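Local coordinates for protein ADP-ribosylation factor guanine nucleotide-exchange factor SEC7 (Saccharomyces cerevisiae, PDB 4OIY) that activates the small GTPase ARF1 at the trans-Golgi network as its guanine nucleotide-exchange factor and so takes part in vesicle budding and traffic between Golgi compartments, at residues M142-L147 against N184-N189. Residues are numbered along the deposited sequence; the frame is centred on the assembly and turned at random.
Sequences MLNTDL and NEIANN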
loop_
_atom_site.group_PDB
_atom_site.type_symbol
_atom_site.label_atom_id
_atom_site.label_comp_id
_atom_site.label_asym_id
_atom_site.label_seq_id
_atom_site.Cartn_x
_atom_site.Cartn_y
_atom_site.Cartn_z
ATOM N N MET A 142 4.026 -10.266 -7.499
ATOM C CA MET A 142 5.048 -11.216 -7.964
ATOM C C MET A 142 5.393 -10.998 -9.433
ATOM O O MET A 142 6.551 -11.067 -9.821
ATOM C CB MET A 142 4.589 -12.654 -7.762
ATOM C CG MET A 142 5.611 -13.664 -8.245
ATOM S SD MET A 142 5.220 -15.346 -7.772
ATOM C CE MET A 142 3.685 -15.704 -8.587
ATOM N N LEU A 143 4.375 -10.742 -10.247
ATOM C CA LEU A 143 4.582 -10.482 -11.667
ATOM C C LEU A 143 5.439 -9.243 -11.822
ATOM O O LEU A 143 6.378 -9.224 -12.617
ATOM C CB LEU A 143 3.238 -10.276 -12.375
ATOM C CG LEU A 143 3.335 -9.857 -13.841
ATOM C CD1 LEU A 143 3.965 -10.943 -14.700
ATOM C CD2 LEU A 143 1.973 -9.477 -14.379
ATOM N N ASN A 144 5.117 -8.214 -11.045
ATOM C CA ASN A 144 5.842 -6.948 -11.101
ATOM C C ASN A 144 7.319 -7.148 -10.805
ATOM O O ASN A 144 8.178 -6.633 -11.517
ATOM C CB ASN A 144 5.256 -5.958 -10.091
ATOM C CG ASN A 144 5.860 -4.581 -10.223
ATOM O OD1 ASN A 144 5.718 -3.930 -11.258
ATOM N ND2 ASN A 144 6.538 -4.127 -9.179
ATOM N N THR A 145 7.599 -7.909 -9.755
ATOM C CA THR A 145 8.970 -8.254 -9.390
ATOM C C THR A 145 9.660 -9.037 -10.507
ATOM O O THR A 145 10.759 -8.675 -10.930
ATOM C CB THR A 145 8.992 -9.068 -8.087
ATOM O OG1 THR A 145 8.523 -8.250 -7.006
ATOM C CG2 THR A 145 10.394 -9.546 -7.761
ATOM N N ASP A 146 9.017 -10.089 -11.005
ATOM C CA ASP A 146 9.664 -10.961 -11.991
ATOM C C ASP A 146 9.869 -10.282 -13.338
ATOM O O ASP A 146 10.799 -10.623 -14.055
ATOM C CB ASP A 146 8.907 -12.283 -12.166
ATOM C CG ASP A 146 9.045 -13.205 -10.958
ATOM O OD1 ASP A 146 9.739 -12.835 -9.980
ATOM O OD2 ASP A 146 8.451 -14.302 -10.993
ATOM N N LEU A 147 9.023 -9.317 -13.688
ATOM C CA LEU A 147 9.214 -8.595 -14.942
ATOM C C LEU A 147 10.272 -7.498 -14.832
ATOM O O LEU A 147 11.013 -7.266 -15.793
ATOM C CB LEU A 147 7.895 -8.004 -15.450
ATOM C CG LEU A 147 6.877 -9.014 -15.983
ATOM C CD1 LEU A 147 5.677 -8.278 -16.551
ATOM C CD2 LEU A 147 7.481 -9.926 -17.042
ATOM N N ASN A 184 -0.336 -6.803 -19.081
ATOM C CA ASN A 184 0.243 -5.736 -19.897
ATOM C C ASN A 184 0.375 -4.412 -19.146
ATOM O O ASN A 184 1.353 -3.688 -19.334
ATOM C CB ASN A 184 -0.557 -5.560 -21.194
ATOM C CG ASN A 184 -0.388 -6.732 -22.142
ATOM O OD1 ASN A 184 0.590 -7.473 -22.064
ATOM N ND2 ASN A 184 -1.343 -6.902 -23.046
ATOM N N GLU A 185 -0.583 -4.107 -18.273
ATOM C CA GLU A 185 -0.485 -2.916 -17.435
ATOM C C GLU A 185 0.784 -2.954 -16.586
ATOM O O GLU A 185 1.519 -1.965 -16.511
ATOM C CB GLU A 185 -1.715 -2.764 -16.539
ATOM C CG GLU A 185 -2.969 -2.376 -17.310
ATOM C CD GLU A 185 -4.118 -1.969 -16.411
ATOM O OE1 GLU A 185 -3.876 -1.292 -15.399
ATOM O OE2 GLU A 185 -5.280 -2.307 -16.729
ATOM N N ILE A 186 1.051 -4.104 -15.970
ATOM C CA ILE A 186 2.255 -4.269 -15.161
ATOM C C ILE A 186 3.493 -4.223 -16.046
ATOM O O ILE A 186 4.453 -3.531 -15.719
ATOM C CB ILE A 186 2.231 -5.588 -14.360
ATOM C CG1 ILE A 186 1.122 -5.553 -13.298
ATOM C CG2 ILE A 186 3.595 -5.864 -13.721
ATOM C CD1 ILE A 186 1.422 -4.690 -12.094
ATOM N N ALA A 187 3.472 -4.969 -17.148
ATOM C CA ALA A 187 4.627 -5.036 -18.053
ATOM C C ALA A 187 5.042 -3.658 -18.564
ATOM O O ALA A 187 6.235 -3.378 -18.699
ATOM C CB ALA A 187 4.337 -5.965 -19.225
ATOM N N ASN A 188 4.066 -2.798 -18.840
ATOM C CA ASN A 188 4.351 -1.502 -19.458
ATOM C C ASN A 188 4.713 -0.403 -18.467
ATOM O O ASN A 188 5.351 0.582 -18.849
ATOM C CB ASN A 188 3.163 -1.058 -20.311
ATOM C CG ASN A 188 2.975 -1.918 -21.546
ATOM O OD1 ASN A 188 3.897 -2.604 -21.988
ATOM N ND2 ASN A 188 1.781 -1.869 -22.122
ATOM N N ASN A 189 4.288 -0.551 -17.213
ATOM C CA ASN A 189 4.597 0.421 -16.164
ATOM C C ASN A 189 4.790 -0.254 -14.802
ATOM O O ASN A 189 3.821 -0.592 -14.117
ATOM C CB ASN A 189 3.508 1.499 -16.087
ATOM C CG ASN A 189 3.489 2.405 -17.315
ATOM O OD1 ASN A 189 4.388 3.230 -17.506
ATOM N ND2 ASN A 189 2.476 2.249 -18.157
#
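N144 and L147 of helix 130-148 lie against I186 and A187 near the end of helix 176-188, the two segment axes running broadly parallel, 9.5 Å apart at their closest and crossing at -38°. I186 contributes the largest share of the buried surface, its side chain directed at the other helix. Its CG2 methyl, set anti to the backbone N, reaches the backbone of the partner and sits 3.6 Å from N144 CA, while L143 and L147 lie along one side of it. L143 CD2 lies against both the branch carbon, 3.9 Å from I186 CB, and the CG2 methyl, the two side chains passing at a slant. One turn on, L147 extends its CD1 over the backbone of A187, 3.7 Å from A187 CA, and the same methyl touches A187 CB at 3.8 Å. With only a methyl at A187, the leucine tip can probably settle this close to the helix backbone.

N144 runs across I186 at about a right angle. With CG anti to its own backbone N (chi1 -173°), its amide oxygen OD1 comes within 3.8 Å of I186 CG2, a van der Waals contact only; the polar need of OD1 is met by the backbone N of I191, just beyond the second segment. A further polar link lies at the side of the contact, where H148 NE2 bonds to the carbonyl oxygen of A187. I186 also touches V89 of helix 88-96 and L143 packs on F161 of helix 158-164.

Within the all-helical Sec7 domain, the two segments meet through van der Waals contacts alone, mostly aliphatic, whereas hydrogen bonds from I191 N to N144 OD1 and from H148 NE2 to A187 O tie the C-terminal end of this fragment to helix 130-148.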